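PDB 5FOO: 6-phospho-beta-d glycosidase from Streptococcus pyogenes, which probably hydrolyses 6-phospho-beta-glucosides, as a glycoside hydrolase of family 1 whose pocket holds 6-phosphocyclophellitol here. Local coordinates for residues A[36-39]-A[40-43]; A[387-390]-A[391-395]. The protein carries 1 engineered substitution. All coordinates share one frame; numbering follows the deposited sequence.

Contact 1: A[36-39]-A[40-43]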
ATOM      1  N   GLU A  36      19.801  -0.039  10.619  1.00 30.46           N
ATOM      2  CA  GLU A  36      21.038   0.407  11.308  1.00 33.56           C
ATOM      3  C   GLU A  36      21.344  -0.439  12.558  1.00 31.94           C
ATOM      4  O   GLU A  36      22.496  -0.814  12.797  1.00 33.01           O
ATOM      5  CB  GLU A  36      20.989   1.877  11.687  1.00 30.60           C
ATOM      6  CG  GLU A  36      21.195   2.825  10.514  1.00 31.76           C
ATOM      7  CD  GLU A  36      21.198   4.296  10.931  1.00 31.00           C
ATOM      8  OE1 GLU A  36      21.185   4.624  12.139  1.00 32.48           O
ATOM      9  OE2 GLU A  36      21.123   5.155  10.042  1.00 32.94           O
ATOM     10  N   GLU A  37      20.293  -0.806  13.269  1.00 34.34           N
ATOM     11  CA  GLU A  37      20.400  -1.548  14.538  1.00 37.22           C
ATOM     12  C   GLU A  37      20.540  -3.047  14.373  1.00 37.14           C
ATOM     13  O   GLU A  37      21.292  -3.649  15.110  1.00 38.61           O
ATOM     14  CB  GLU A  37      19.175  -1.301  15.422  1.00 35.73           C
ATOM     15  CG  GLU A  37      19.017   0.123  15.841  1.00 36.11           C
ATOM     16  CD  GLU A  37      20.172   0.595  16.694  1.00 44.99           C
ATOM     17  OE1 GLU A  37      20.349   0.058  17.794  1.00 44.24           O
ATOM     18  OE2 GLU A  37      20.893   1.498  16.268  1.00 39.77           O
ATOM     19  N   GLU A  38      19.842  -3.651  13.396  1.00 35.54           N
ATOM     20  CA  GLU A  38      19.786  -5.139  13.235  1.00 31.91           C
ATOM     21  C   GLU A  38      19.845  -5.594  11.808  1.00 28.56           C
ATOM     22  O   GLU A  38      18.896  -6.142  11.321  1.00 34.03           O
ATOM     23  CB  GLU A  38      18.507  -5.670  13.909  1.00 35.11           C
ATOM     24  CG  GLU A  38      18.308  -5.164  15.353  1.00 39.51           C
ATOM     25  CD  GLU A  38      17.205  -5.881  16.089  1.00 47.54           C
ATOM     26  OE1 GLU A  38      17.289  -7.112  16.136  1.00 60.13           O
ATOM     27  OE2 GLU A  38      16.249  -5.239  16.605  1.00 56.37           O
ATOM     28  N   PRO A  39      20.975  -5.373  11.123  1.00 31.43           N
ATOM     29  CA  PRO A  39      21.117  -5.684   9.700  1.00 32.27           C
ATOM     30  C   PRO A  39      20.911  -7.132   9.342  1.00 36.80           C
ATOM     31  O   PRO A  39      20.482  -7.462   8.189  1.00 28.94           O
ATOM     32  CB  PRO A  39      22.537  -5.244   9.357  1.00 33.14           C
ATOM     33  CG  PRO A  39      23.217  -4.982  10.637  1.00 29.95           C
ATOM     34  CD  PRO A  39      22.208  -4.774  11.692  1.00 31.61           C
ATOM     35  N   ASP A  40      21.149  -8.023  10.306  1.00 38.03           N
ATOM     36  CA  ASP A  40      21.079  -9.436   9.948  1.00 39.53           C
ATOM     37  C   ASP A  40      19.619  -9.946   9.912  1.00 37.94           C
ATOM     38  O   ASP A  40      19.375 -11.042   9.402  1.00 31.46           O
ATOM     39  CB  ASP A  40      22.043 -10.306  10.778  1.00 51.08           C
ATOM     40  CG  ASP A  40      21.970 -10.024  12.224  1.00 53.15           C
ATOM     41  OD1 ASP A  40      20.832  -9.967  12.740  1.00 52.06           O
ATOM     42  OD2 ASP A  40      23.057  -9.821  12.815  1.00 66.22           O
ATOM     43  N   LEU A  41      18.648  -9.117  10.332  1.00 37.64           N
ATOM     44  CA  LEU A  41      17.241  -9.398  10.065  1.00 34.22           C
ATOM     45  C   LEU A  41      16.864  -9.212   8.605  1.00 32.23           C
ATOM     46  O   LEU A  41      15.739  -9.563   8.236  1.00 33.99           O
ATOM     47  CB  LEU A  41      16.330  -8.570  10.938  1.00 35.95           C
ATOM     48  CG  LEU A  41      16.490  -8.590  12.458  1.00 38.06           C
ATOM     49  CD1 LEU A  41      15.504  -7.587  13.022  1.00 36.81           C
ATOM     50  CD2 LEU A  41      16.298  -9.977  13.073  1.00 42.44           C
ATOM     51  N   PHE A  42      17.780  -8.705   7.770  1.00 30.38           N
ATOM     52  CA  PHE A  42      17.463  -8.334   6.403  1.00 31.39           C
ATOM     53  C   PHE A  42      18.154  -9.241   5.465  1.00 30.48           C
ATOM     54  O   PHE A  42      19.361  -9.378   5.508  1.00 32.40           O
ATOM     55  CB  PHE A  42      17.839  -6.840   6.142  1.00 28.88           C
ATOM     56  CG  PHE A  42      16.997  -5.866   6.904  1.00 29.38           C
ATOM     57  CD1 PHE A  42      17.230  -5.615   8.278  1.00 31.30           C
ATOM     58  CD2 PHE A  42      15.929  -5.230   6.291  1.00 29.41           C
ATOM     59  CE1 PHE A  42      16.393  -4.757   9.020  1.00 30.49           C
ATOM     60  CE2 PHE A  42      15.114  -4.321   7.012  1.00 32.99           C
ATOM     61  CZ  PHE A  42      15.332  -4.075   8.379  1.00 32.29           C
ATOM     62  N   TYR A  43      17.397  -9.834   4.552  1.00 32.68           N
ATOM     63  CA  TYR A  43      17.977 -10.735   3.550  1.00 30.33           C
ATOM     64  C   TYR A  43      19.234 -10.241   2.806  1.00 34.44           C
ATOM     65  O   TYR A  43      19.255  -9.168   2.204  1.00 30.42           O
ATOM     66  CB  TYR A  43      16.898 -11.149   2.558  1.00 33.54           C
ATOM     67  CG  TYR A  43      17.230 -12.391   1.799  1.00 34.13           C
ATOM     68  CD1 TYR A  43      17.038 -13.656   2.355  1.00 36.16           C
ATOM     69  CD2 TYR A  43      17.752 -12.298   0.536  1.00 35.98           C
ATOM     70  CE1 TYR A  43      17.363 -14.804   1.623  1.00 37.18           C
ATOM     71  CE2 TYR A  43      18.092 -13.395  -0.192  1.00 35.88           C
ATOM     72  CZ  TYR A  43      17.923 -14.644   0.350  1.00 39.97           C
ATOM     73  OH  TYR A  43      18.287 -15.674  -0.471  1.00 40.66           O
TER

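Contact 2: A[387-390]-A[391-395]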
ATOM      1  N   ASP A 387       7.571 -15.719 -17.703  1.00 35.03           N
ATOM      2  CA  ASP A 387       6.199 -16.067 -18.124  1.00 37.65           C
ATOM      3  C   ASP A 387       5.269 -16.399 -16.966  1.00 35.02           C
ATOM      4  O   ASP A 387       4.063 -16.193 -17.099  1.00 33.27           O
ATOM      5  CB  ASP A 387       6.080 -17.044 -19.308  1.00 44.12           C
ATOM      6  CG  ASP A 387       7.023 -18.169 -19.240  1.00 56.65           C
ATOM      7  OD1 ASP A 387       7.145 -18.801 -18.160  1.00 57.47           O
ATOM      8  OD2 ASP A 387       7.653 -18.420 -20.299  1.00 73.86           O
ATOM      9  N   TYR A 388       5.805 -16.898 -15.839  1.00 31.71           N
ATOM     10  CA  TYR A 388       5.023 -16.985 -14.605  1.00 29.93           C
ATOM     11  C   TYR A 388       4.387 -15.614 -14.224  1.00 30.54           C
ATOM     12  O   TYR A 388       3.287 -15.570 -13.740  1.00 31.05           O
ATOM     13  CB  TYR A 388       5.850 -17.506 -13.442  1.00 31.22           C
ATOM     14  CG  TYR A 388       7.167 -16.791 -13.289  1.00 28.88           C
ATOM     15  CD1 TYR A 388       8.306 -17.260 -13.933  1.00 33.25           C
ATOM     16  CD2 TYR A 388       7.288 -15.675 -12.473  1.00 29.58           C
ATOM     17  CE1 TYR A 388       9.529 -16.582 -13.818  1.00 34.47           C
ATOM     18  CE2 TYR A 388       8.509 -15.010 -12.320  1.00 30.27           C
ATOM     19  CZ  TYR A 388       9.622 -15.476 -13.000  1.00 34.30           C
ATOM     20  OH  TYR A 388      10.817 -14.855 -12.909  1.00 39.30           O
ATOM     21  N   ARG A 389       5.098 -14.502 -14.415  1.00 32.40           N
ATOM     22  CA  ARG A 389       4.571 -13.166 -14.025  1.00 28.38           C
ATOM     23  C   ARG A 389       3.483 -12.665 -15.019  1.00 26.33           C
ATOM     24  O   ARG A 389       2.422 -12.174 -14.637  1.00 26.98           O
ATOM     25  CB  ARG A 389       5.718 -12.160 -13.919  1.00 27.41           C
ATOM     26  CG  ARG A 389       5.243 -10.783 -13.484  1.00 28.36           C
ATOM     27  CD  ARG A 389       6.374  -9.905 -13.032  1.00 29.88           C
ATOM     28  NE  ARG A 389       6.949 -10.476 -11.839  1.00 29.40           N
ATOM     29  CZ  ARG A 389       8.152 -11.034 -11.750  1.00 29.16           C
ATOM     30  NH1 ARG A 389       8.985 -11.097 -12.809  1.00 28.79           N
ATOM     31  NH2 ARG A 389       8.522 -11.554 -10.554  1.00 26.49           N
ATOM     32  N   ILE A 390       3.756 -12.832 -16.310  1.00 30.19           N
ATOM     33  CA  ILE A 390       2.753 -12.631 -17.378  1.00 29.69           C
ATOM     34  C   ILE A 390       1.469 -13.384 -17.102  1.00 30.73           C
ATOM     35  O   ILE A 390       0.375 -12.780 -17.034  1.00 25.02           O
ATOM     36  CB  ILE A 390       3.316 -13.026 -18.731  1.00 32.82           C
ATOM     37  CG1 ILE A 390       4.445 -12.033 -19.085  1.00 30.71           C
ATOM     38  CG2 ILE A 390       2.205 -13.075 -19.803  1.00 33.67           C
ATOM     39  CD1 ILE A 390       5.209 -12.361 -20.367  1.00 32.88           C
ATOM     40  N   GLN A 391       1.596 -14.684 -16.851  1.00 27.34           N
ATOM     41  CA  GLN A 391       0.452 -15.471 -16.520  1.00 26.93           C
ATOM     42  C   GLN A 391      -0.274 -14.940 -15.270  1.00 29.97           C
ATOM     43  O   GLN A 391      -1.511 -14.738 -15.272  1.00 28.17           O
ATOM     44  CB  GLN A 391       0.878 -16.908 -16.292  1.00 32.76           C
ATOM     45  CG  GLN A 391      -0.270 -17.851 -16.036  1.00 36.86           C
ATOM     46  CD  GLN A 391      -1.141 -17.964 -17.286  1.00 52.69           C
ATOM     47  OE1 GLN A 391      -0.635 -17.845 -18.432  1.00 55.72           O
ATOM     48  NE2 GLN A 391      -2.455 -18.150 -17.084  1.00 54.01           N
ATOM     49  N   PHE A 392       0.452 -14.728 -14.177  1.00 27.37           N
ATOM     50  CA  PHE A 392      -0.189 -14.198 -12.958  1.00 28.72           C
ATOM     51  C   PHE A 392      -0.924 -12.874 -13.272  1.00 25.68           C
ATOM     52  O   PHE A 392      -2.067 -12.703 -12.881  1.00 26.41           O
ATOM     53  CB  PHE A 392       0.882 -14.013 -11.853  1.00 27.42           C
ATOM     54  CG  PHE A 392       0.391 -13.451 -10.520  1.00 27.76           C
ATOM     55  CD1 PHE A 392       0.208 -12.080 -10.335  1.00 26.73           C
ATOM     56  CD2 PHE A 392       0.273 -14.273  -9.390  1.00 24.91           C
ATOM     57  CE1 PHE A 392      -0.168 -11.567  -9.083  1.00 27.24           C
ATOM     58  CE2 PHE A 392      -0.075 -13.764  -8.176  1.00 26.76           C
ATOM     59  CZ  PHE A 392      -0.287 -12.415  -7.994  1.00 24.63           C
ATOM     60  N   LEU A 393      -0.230 -11.913 -13.870  1.00 27.25           N
ATOM     61  CA  LEU A 393      -0.871 -10.582 -14.144  1.00 29.97           C
ATOM     62  C   LEU A 393      -2.099 -10.758 -15.038  1.00 31.50           C
ATOM     63  O   LEU A 393      -3.168 -10.256 -14.736  1.00 32.95           O
ATOM     64  CB  LEU A 393       0.119  -9.581 -14.729  1.00 29.79           C
ATOM     65  CG  LEU A 393       1.314  -9.222 -13.805  1.00 29.11           C
ATOM     66  CD1 LEU A 393       2.252  -8.292 -14.526  1.00 28.70           C
ATOM     67  CD2 LEU A 393       0.955  -8.661 -12.445  1.00 27.84           C
ATOM     68  N   LYS A 394      -1.951 -11.577 -16.069  1.00 32.53           N
ATOM     69  CA  LYS A 394      -3.023 -11.856 -17.043  1.00 34.44           C
ATOM     70  C   LYS A 394      -4.255 -12.397 -16.362  1.00 32.72           C
ATOM     71  O   LYS A 394      -5.351 -11.857 -16.546  1.00 29.85           O
ATOM     72  CB  LYS A 394      -2.516 -12.823 -18.127  1.00 34.38           C
ATOM     73  CG  LYS A 394      -3.511 -13.201 -19.191  1.00 40.54           C
ATOM     74  CD  LYS A 394      -2.818 -13.463 -20.525  1.00 47.52           C
ATOM     75  CE  LYS A 394      -3.870 -13.912 -21.547  1.00 55.09           C
ATOM     76  NZ  LYS A 394      -3.455 -13.789 -22.969  1.00 60.68           N
ATOM     77  N   GLU A 395      -4.101 -13.426 -15.526  1.00 31.46           N
ATOM     78  CA  GLU A 395      -5.274 -13.929 -14.767  1.00 30.97           C
ATOM     79  C   GLU A 395      -5.950 -12.903 -13.876  1.00 28.65           C
ATOM     80  O   GLU A 395      -7.185 -12.907 -13.760  1.00 29.38           O
ATOM     81  CB  GLU A 395      -4.933 -15.169 -13.898  1.00 33.11           C
ATOM     82  CG  GLU A 395      -4.571 -16.401 -14.721  1.00 37.20           C
ATOM     83  CD  GLU A 395      -4.016 -17.561 -13.879  1.00 42.76           C
ATOM     84  OE1 GLU A 395      -4.373 -17.683 -12.681  1.00 42.72           O
ATOM     85  OE2 GLU A 395      -3.196 -18.337 -14.426  1.00 44.67           O
TER

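Contact 1: A[36-39]-A[40-43]
Between E38 and F42, in the loop joining helices 30-37 and 54-67 of the beta/alpha barrel, the chain makes one short turn of 3-10 helix, held by two successive i to i+3 backbone hydrogen bonds. The N of L41 donates to the O of E38 at 3.1 Å, and the N of F42 follows with the O of P39 at 3.0 Å. At E38 the chain leaves the geometry of helix 30-37, and P39, having no N-H, fits a position where no donor is called for.

On one flank the side chains of E38 and L41 cross at a slant. L41 lays its CG and CD1 against the E38 stem, with CD1 3.7 Å from the E38 CB and 3.6 Å from the E38 OE1. The CG of E38 sits beside its own backbone N (chi1 -50°) and the chain then runs extended, which brings the carboxylate past the leucine methyl; its OE2 makes a weak hydrogen bond to W34, which L41 also touches. The ring of F42 turns its edge to the turn: CD1 lies 3.5 Å from the O of E38, which, like the O of P39, is close to the ring plane. Y35 meets this buried ring edge to face, and F31 and L425, the neighbour of pocket residue W424, pack on it.

Two carbonyl oxygens thus serve twice, accepting a backbone N-H and facing the weakly positive rim of an aromatic ring, a pairing that is probably mildly favourable electrostatically.

Contact 2: A[387-390]-A[391-395]
R389 and L393, one helical turn apart, run alongside each other in the same direction, and the arginine can be followed outward from the backbone. Its CB leads to a CG placed opposite the backbone N (chi1 -178°), and this CG meets the CD1 of L393 at 4.0 Å. A bend about the CG-CD bond (chi3 -65°) carries NE and the guanidinium away from the leucine. There NH1 forms salt bridges with D386 and E374, while NH2 donates to the O of V369 and lies in the plane of the Y388 ring, at its edge. E374 also takes a hydrogen bond from the Y388 OH, so E374 OE2 links the arginine and the tyrosine.

L393 covers the backbone as well: its CG comes within 3.3 Å of the O of R389, the oxygen that accepts the N-H of L393 at 2.8 Å. That bond is almost straight, at 174°. Beside it, Q391 N bonds to D387 O, F392 N to Y388 O, and K394 N to I390 O. Further round, Q391 bends at chi2 so that its NE2 reaches the anti lone pair of E395 OE2 at 2.8 Å, and that oxygen lies in the plane of the Q391 amide; E395 OE1 is paired with R332.

This is the regular i to i+4 pattern of an alpha-helix, here at the start of 387-405, which follows strand 362-367 in the beta/alpha barrel and turns L393 toward that strand and 410-416.

How the contacts relate
Both contacts join consecutive segments, so neither closes a long loop, and contact 1 is complete long before contact 2 opens: they stand in series, without nesting or crossing. From the N terminus, the chain leaves the first barrel strand, 9-13, and passes through helix 30-37 to contact 1, on the way to helix 54-67 and the second strand. It then goes round the barrel to strand 362-367, and contact 2 begins the helix leading to the last strand, 410-416, which L393 touches. Contact 1 packs on L425, after that strand. The centres are 32 Å apart. The side chains of F42 and R389 lie about 11 and 10 Å from the bound 6-phosphocyclophellitol, respectively.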